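Local coordinates for protein transcriptional regulator (Enterococcus faecalis, PDB 3QFI) that is of unknown function but belongs to the LytR-CpsA-Psr family, with a mixed beta sheet packed among helices, at residues D116-N128 with R174-S186. Residues are numbered along the deposited sequence; the frame is centred on the assembly and turned at random.
Sequences DLIDAVGGIEVDN and REVVEKIVRKVMS
Strand 124-128 runs roughly antiparallel to helix 174-184, the two axes approaching to 8.4 Å at 146°, while V121, just after helix 111-120, faces V184 further along. I180 is the apolar centre. Its CD1 meets CG2 of I124 at 3.6 Å and also touches CG1 of I118, whereas the other branch, CG2, lies against CD2 of L117. A branched isoleucine suits this place because the short arm turns to L117 while the longer one fits between I118 and I124, filling the angle between helix and strand. I124 also uses both its branches: CG1 sits between the backbone N and the carbonyl carbon (chi1 60°) and carries CD1 to CG1 of V176, 3.9 Å away, roughly at right angles, leaving CG2 for I180. At the far end, CG1 of V121 meets CG2 of V184 at 4.0 Å.

The lysines lend their methylenes to the edge of this apolar patch. K179 lays CB against CB of I124 and passes its chain beside the carbonyl O of E125. K183, bent at chi2, chi3 and chi4, folds over V121 and brings NZ to 2.7 Å from O of G123. That carbonyl follows a Schellman motif closing helix 111-120, where G122 and G123 both take positive phi, conformations easy for glycine. E175, extended, places OE1 3.8 Å from CB of V126; its OE2 is hydrogen-bonded to the hydroxyl of Y155, and a long salt bridge joins OE1 to NZ of K179.

The contact thus fastens the helix-turn-strand unit to one side of helix 166-184. Strand 124-128 pairs with strand 145-147, Y155 of helix 150-156 packs on V126 and V176, and R174 and E178 reach strands 56-62 and 227-230 of the mixed sheet.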
loop_
_atom_site.group_PDB
_atom_site.type_symbol
_atom_site.label_atom_id
_atom_site.label_comp_id
_atom_site.label_asym_id
_atom_site.label_seq_id
_atom_site.Cartn_x
_atom_site.Cartn_y
_atom_site.Cartn_z
ATOM N N ASP A 116 -6.668 -3.775 -16.529
ATOM C CA ASP A 116 -8.065 -4.082 -16.819
ATOM C C ASP A 116 -9.015 -3.484 -15.781
ATOM O O ASP A 116 -10.173 -3.189 -16.082
ATOM C CB ASP A 116 -8.291 -5.595 -16.896
ATOM C CG ASP A 116 -9.681 -5.956 -17.430
ATOM O OD1 ASP A 116 -10.010 -5.534 -18.565
ATOM O OD2 ASP A 116 -10.445 -6.668 -16.730
ATOM N N LEU A 117 -8.525 -3.312 -14.561
ATOM C CA LEU A 117 -9.330 -2.745 -13.492
ATOM C C LEU A 117 -9.581 -1.268 -13.767
ATOM O O LEU A 117 -10.630 -0.731 -13.418
ATOM C CB LEU A 117 -8.611 -2.907 -12.151
ATOM C CG LEU A 117 -9.305 -2.352 -10.901
ATOM C CD1 LEU A 117 -10.660 -2.999 -10.728
ATOM C CD2 LEU A 117 -8.425 -2.599 -9.669
ATOM N N ILE A 118 -8.612 -0.611 -14.393
ATOM C CA ILE A 118 -8.761 0.796 -14.695
ATOM C C ILE A 118 -9.751 0.950 -15.838
ATOM O O ILE A 118 -10.598 1.842 -15.808
ATOM C CB ILE A 118 -7.393 1.432 -15.034
ATOM C CG1 ILE A 118 -6.480 1.333 -13.804
ATOM C CG2 ILE A 118 -7.566 2.894 -15.435
ATOM C CD1 ILE A 118 -5.104 1.950 -13.978
ATOM N N ASP A 119 -9.681 0.064 -16.827
ATOM C CA ASP A 119 -10.616 0.137 -17.952
ATOM C C ASP A 119 -12.018 -0.353 -17.602
ATOM O O ASP A 119 -13.000 0.114 -18.167
ATOM C CB ASP A 119 -10.087 -0.659 -19.141
ATOM C CG ASP A 119 -8.830 -0.054 -19.722
ATOM O OD1 ASP A 119 -8.743 1.195 -19.755
ATOM O OD2 ASP A 119 -7.935 -0.816 -20.148
ATOM N N ALA A 120 -12.101 -1.290 -16.666
ATOM C CA ALA A 120 -13.376 -1.842 -16.239
ATOM C C ALA A 120 -14.184 -0.817 -15.456
ATOM O O ALA A 120 -15.398 -0.974 -15.281
ATOM C CB ALA A 120 -13.144 -3.079 -15.379
ATOM N N VAL A 121 -13.510 0.213 -14.955
ATOM C CA VAL A 121 -14.192 1.253 -14.198
ATOM C C VAL A 121 -14.400 2.510 -15.042
ATOM O O VAL A 121 -14.934 3.501 -14.553
ATOM C CB VAL A 121 -13.413 1.644 -12.905
ATOM C CG1 VAL A 121 -13.282 0.432 -11.988
ATOM C CG2 VAL A 121 -12.039 2.201 -13.262
ATOM N N GLY A 122 -13.970 2.474 -16.301
ATOM C CA GLY A 122 -14.156 3.621 -17.167
ATOM C C GLY A 122 -13.059 4.651 -17.068
ATOM O O GLY A 122 -13.224 5.789 -17.512
ATOM N N GLY A 123 -11.934 4.251 -16.485
ATOM C CA GLY A 123 -10.804 5.155 -16.356
ATOM C C GLY A 123 -10.860 6.018 -15.111
ATOM O O GLY A 123 -11.829 5.980 -14.354
ATOM N N ILE A 124 -9.817 6.812 -14.901
ATOM C CA ILE A 124 -9.761 7.673 -13.734
ATOM C C ILE A 124 -9.047 8.971 -14.041
ATOM O O ILE A 124 -8.119 9.002 -14.845
ATOM C CB ILE A 124 -9.020 6.984 -12.569
ATOM C CG1 ILE A 124 -7.586 6.659 -12.986
ATOM C CG2 ILE A 124 -9.760 5.712 -12.159
ATOM C CD1 ILE A 124 -6.754 6.034 -11.882
ATOM N N GLU A 125 -9.487 10.048 -13.400
ATOM C CA GLU A 125 -8.856 11.343 -13.601
ATOM C C GLU A 125 -7.862 11.697 -12.499
ATOM O O GLU A 125 -8.152 11.564 -11.307
ATOM C CB GLU A 125 -9.910 12.446 -13.729
ATOM C CG GLU A 125 -10.454 12.579 -15.149
ATOM C CD GLU A 125 -10.932 13.984 -15.484
ATOM O OE1 GLU A 125 -11.922 14.447 -14.875
ATOM O OE2 GLU A 125 -10.308 14.629 -16.357
ATOM N N VAL A 126 -6.677 12.132 -12.919
ATOM C CA VAL A 126 -5.624 12.531 -11.994
ATOM C C VAL A 126 -5.013 13.837 -12.470
ATOM O O VAL A 126 -5.285 14.288 -13.586
ATOM C CB VAL A 126 -4.486 11.484 -11.908
ATOM C CG1 VAL A 126 -5.052 10.125 -11.535
ATOM C CG2 VAL A 126 -3.732 11.417 -13.220
ATOM N N ASP A 127 -4.186 14.438 -11.618
ATOM C CA ASP A 127 -3.504 15.682 -11.955
ATOM C C ASP A 127 -2.004 15.414 -12.106
ATOM O O ASP A 127 -1.267 15.369 -11.119
ATOM C CB ASP A 127 -3.725 16.727 -10.865
ATOM C CG ASP A 127 -3.248 18.106 -11.279
ATOM O OD1 ASP A 127 -2.089 18.227 -11.738
ATOM O OD2 ASP A 127 -4.031 19.073 -11.143
ATOM N N ASN A 128 -1.560 15.231 -13.346
ATOM C CA ASN A 128 -0.154 14.966 -13.626
ATOM C C ASN A 128 0.666 16.239 -13.439
ATOM O O ASN A 128 0.686 17.095 -14.321
ATOM C CB ASN A 128 0.005 14.458 -15.063
ATOM C CG ASN A 128 1.434 14.069 -15.391
ATOM O OD1 ASN A 128 1.757 13.743 -16.531
ATOM N ND2 ASN A 128 2.297 14.095 -14.386
ATOM N N ARG A 174 -0.529 5.966 -4.813
ATOM C CA ARG A 174 -1.618 6.125 -3.852
ATOM C C ARG A 174 -2.758 6.936 -4.464
ATOM O O ARG A 174 -3.924 6.749 -4.110
ATOM C CB ARG A 174 -1.145 6.825 -2.566
ATOM C CG ARG A 174 -0.028 6.122 -1.819
ATOM C CD ARG A 174 0.107 6.632 -0.374
ATOM N NE ARG A 174 0.373 8.066 -0.232
ATOM C CZ ARG A 174 1.580 8.635 -0.279
ATOM N NH1 ARG A 174 2.671 7.901 -0.478
ATOM N NH2 ARG A 174 1.703 9.944 -0.078
ATOM N N GLU A 175 -2.421 7.836 -5.382
ATOM C CA GLU A 175 -3.442 8.657 -6.013
ATOM C C GLU A 175 -4.288 7.758 -6.918
ATOM O O GLU A 175 -5.515 7.837 -6.913
ATOM C CB GLU A 175 -2.792 9.785 -6.816
ATOM C CG GLU A 175 -3.775 10.871 -7.226
ATOM C CD GLU A 175 -3.150 11.957 -8.094
ATOM O OE1 GLU A 175 -3.870 12.923 -8.431
ATOM O OE2 GLU A 175 -1.950 11.843 -8.437
ATOM N N VAL A 176 -3.620 6.885 -7.666
ATOM C CA VAL A 176 -4.289 5.954 -8.560
ATOM C C VAL A 176 -5.244 5.060 -7.774
ATOM O O VAL A 176 -6.435 5.017 -8.068
ATOM C CB VAL A 176 -3.247 5.087 -9.327
ATOM C CG1 VAL A 176 -3.929 3.946 -10.077
ATOM C CG2 VAL A 176 -2.483 5.962 -10.307
ATOM N N VAL A 177 -4.733 4.352 -6.773
ATOM C CA VAL A 177 -5.579 3.474 -5.971
ATOM C C VAL A 177 -6.699 4.250 -5.296
ATOM O O VAL A 177 -7.788 3.719 -5.078
ATOM C CB VAL A 177 -4.759 2.739 -4.877
ATOM C CG1 VAL A 177 -5.692 1.988 -3.925
ATOM C CG2 VAL A 177 -3.777 1.769 -5.528
ATOM N N GLU A 178 -6.442 5.507 -4.953
ATOM C CA GLU A 178 -7.471 6.305 -4.295
ATOM C C GLU A 178 -8.621 6.586 -5.258
ATOM O O GLU A 178 -9.799 6.510 -4.888
ATOM C CB GLU A 178 -6.899 7.626 -3.813
ATOM C CG GLU A 178 -7.872 8.428 -2.978
ATOM C CD GLU A 178 -7.417 9.860 -2.797
ATOM O OE1 GLU A 178 -6.206 10.083 -2.542
ATOM O OE2 GLU A 178 -8.279 10.763 -2.907
ATOM N N LYS A 179 -8.266 6.915 -6.496
ATOM C CA LYS A 179 -9.258 7.202 -7.515
ATOM C C LYS A 179 -10.023 5.941 -7.886
ATOM O O LYS A 179 -11.231 5.988 -8.101
ATOM C CB LYS A 179 -8.579 7.798 -8.746
ATOM C CG LYS A 179 -7.976 9.167 -8.499
ATOM C CD LYS A 179 -8.991 10.102 -7.855
ATOM C CE LYS A 179 -8.481 11.538 -7.758
ATOM N NZ LYS A 179 -7.140 11.640 -7.124
ATOM N N ILE A 180 -9.317 4.817 -7.949
ATOM C CA ILE A 180 -9.944 3.546 -8.281
ATOM C C ILE A 180 -10.997 3.228 -7.223
ATOM O O ILE A 180 -12.193 3.162 -7.509
ATOM C CB ILE A 180 -8.904 2.394 -8.325
ATOM C CG1 ILE A 180 -7.929 2.615 -9.475
ATOM C CG2 ILE A 180 -9.607 1.051 -8.536
ATOM C CD1 ILE A 180 -8.587 2.585 -10.837
ATOM N N VAL A 181 -10.538 3.039 -5.998
ATOM C CA VAL A 181 -11.417 2.734 -4.892
ATOM C C VAL A 181 -12.603 3.666 -4.851
ATOM O O VAL A 181 -13.740 3.239 -4.624
ATOM C CB VAL A 181 -10.672 2.855 -3.577
ATOM C CG1 VAL A 181 -11.649 2.764 -2.416
ATOM C CG2 VAL A 181 -9.619 1.758 -3.494
ATOM N N ARG A 182 -12.332 4.947 -5.071
ATOM C CA ARG A 182 -13.377 5.957 -5.048
ATOM C C ARG A 182 -14.449 5.627 -6.089
ATOM O O ARG A 182 -15.641 5.707 -5.809
ATOM C CB ARG A 182 -12.762 7.323 -5.335
ATOM C CG ARG A 182 -13.573 8.481 -4.814
ATOM C CD ARG A 182 -13.055 8.971 -3.471
ATOM N NE ARG A 182 -14.015 9.871 -2.833
ATOM C CZ ARG A 182 -13.769 10.574 -1.733
ATOM N NH1 ARG A 182 -14.716 11.361 -1.228
ATOM N NH2 ARG A 182 -12.579 10.498 -1.145
ATOM N N LYS A 183 -14.004 5.245 -7.284
ATOM C CA LYS A 183 -14.890 4.893 -8.390
ATOM C C LYS A 183 -15.605 3.568 -8.119
ATOM O O LYS A 183 -16.831 3.479 -8.229
ATOM C CB LYS A 183 -14.074 4.768 -9.675
ATOM C CG LYS A 183 -14.888 4.699 -10.954
ATOM C CD LYS A 183 -15.463 6.058 -11.310
ATOM C CE LYS A 183 -14.383 7.130 -11.320
ATOM N NZ LYS A 183 -13.268 6.779 -12.234
ATOM N N VAL A 184 -14.838 2.537 -7.770
ATOM C CA VAL A 184 -15.421 1.228 -7.496
ATOM C C VAL A 184 -16.505 1.323 -6.426
ATOM O O VAL A 184 -17.396 0.476 -6.369
ATOM C CB VAL A 184 -14.358 0.199 -7.017
ATOM C CG1 VAL A 184 -15.008 -1.165 -6.849
ATOM C CG2 VAL A 184 -13.209 0.100 -8.016
ATOM N N MET A 185 -16.428 2.350 -5.580
ATOM C CA MET A 185 -17.409 2.541 -4.511
ATOM C C MET A 185 -18.370 3.697 -4.804
ATOM O O MET A 185 -19.183 4.062 -3.956
ATOM C CB MET A 185 -16.702 2.830 -3.180
ATOM C CG MET A 185 -15.728 1.761 -2.704
ATOM S SD MET A 185 -16.515 0.287 -2.047
ATOM C CE MET A 185 -16.950 0.863 -0.435
ATOM N N SER A 186 -18.278 4.275 -5.998
ATOM C CA SER A 186 -19.136 5.399 -6.358
ATOM C C SER A 186 -20.504 4.960 -6.872
ATOM O O SER A 186 -21.066 5.599 -7.763
ATOM C CB SER A 186 -18.463 6.265 -7.423
ATOM O OG SER A 186 -18.484 5.626 -8.686
#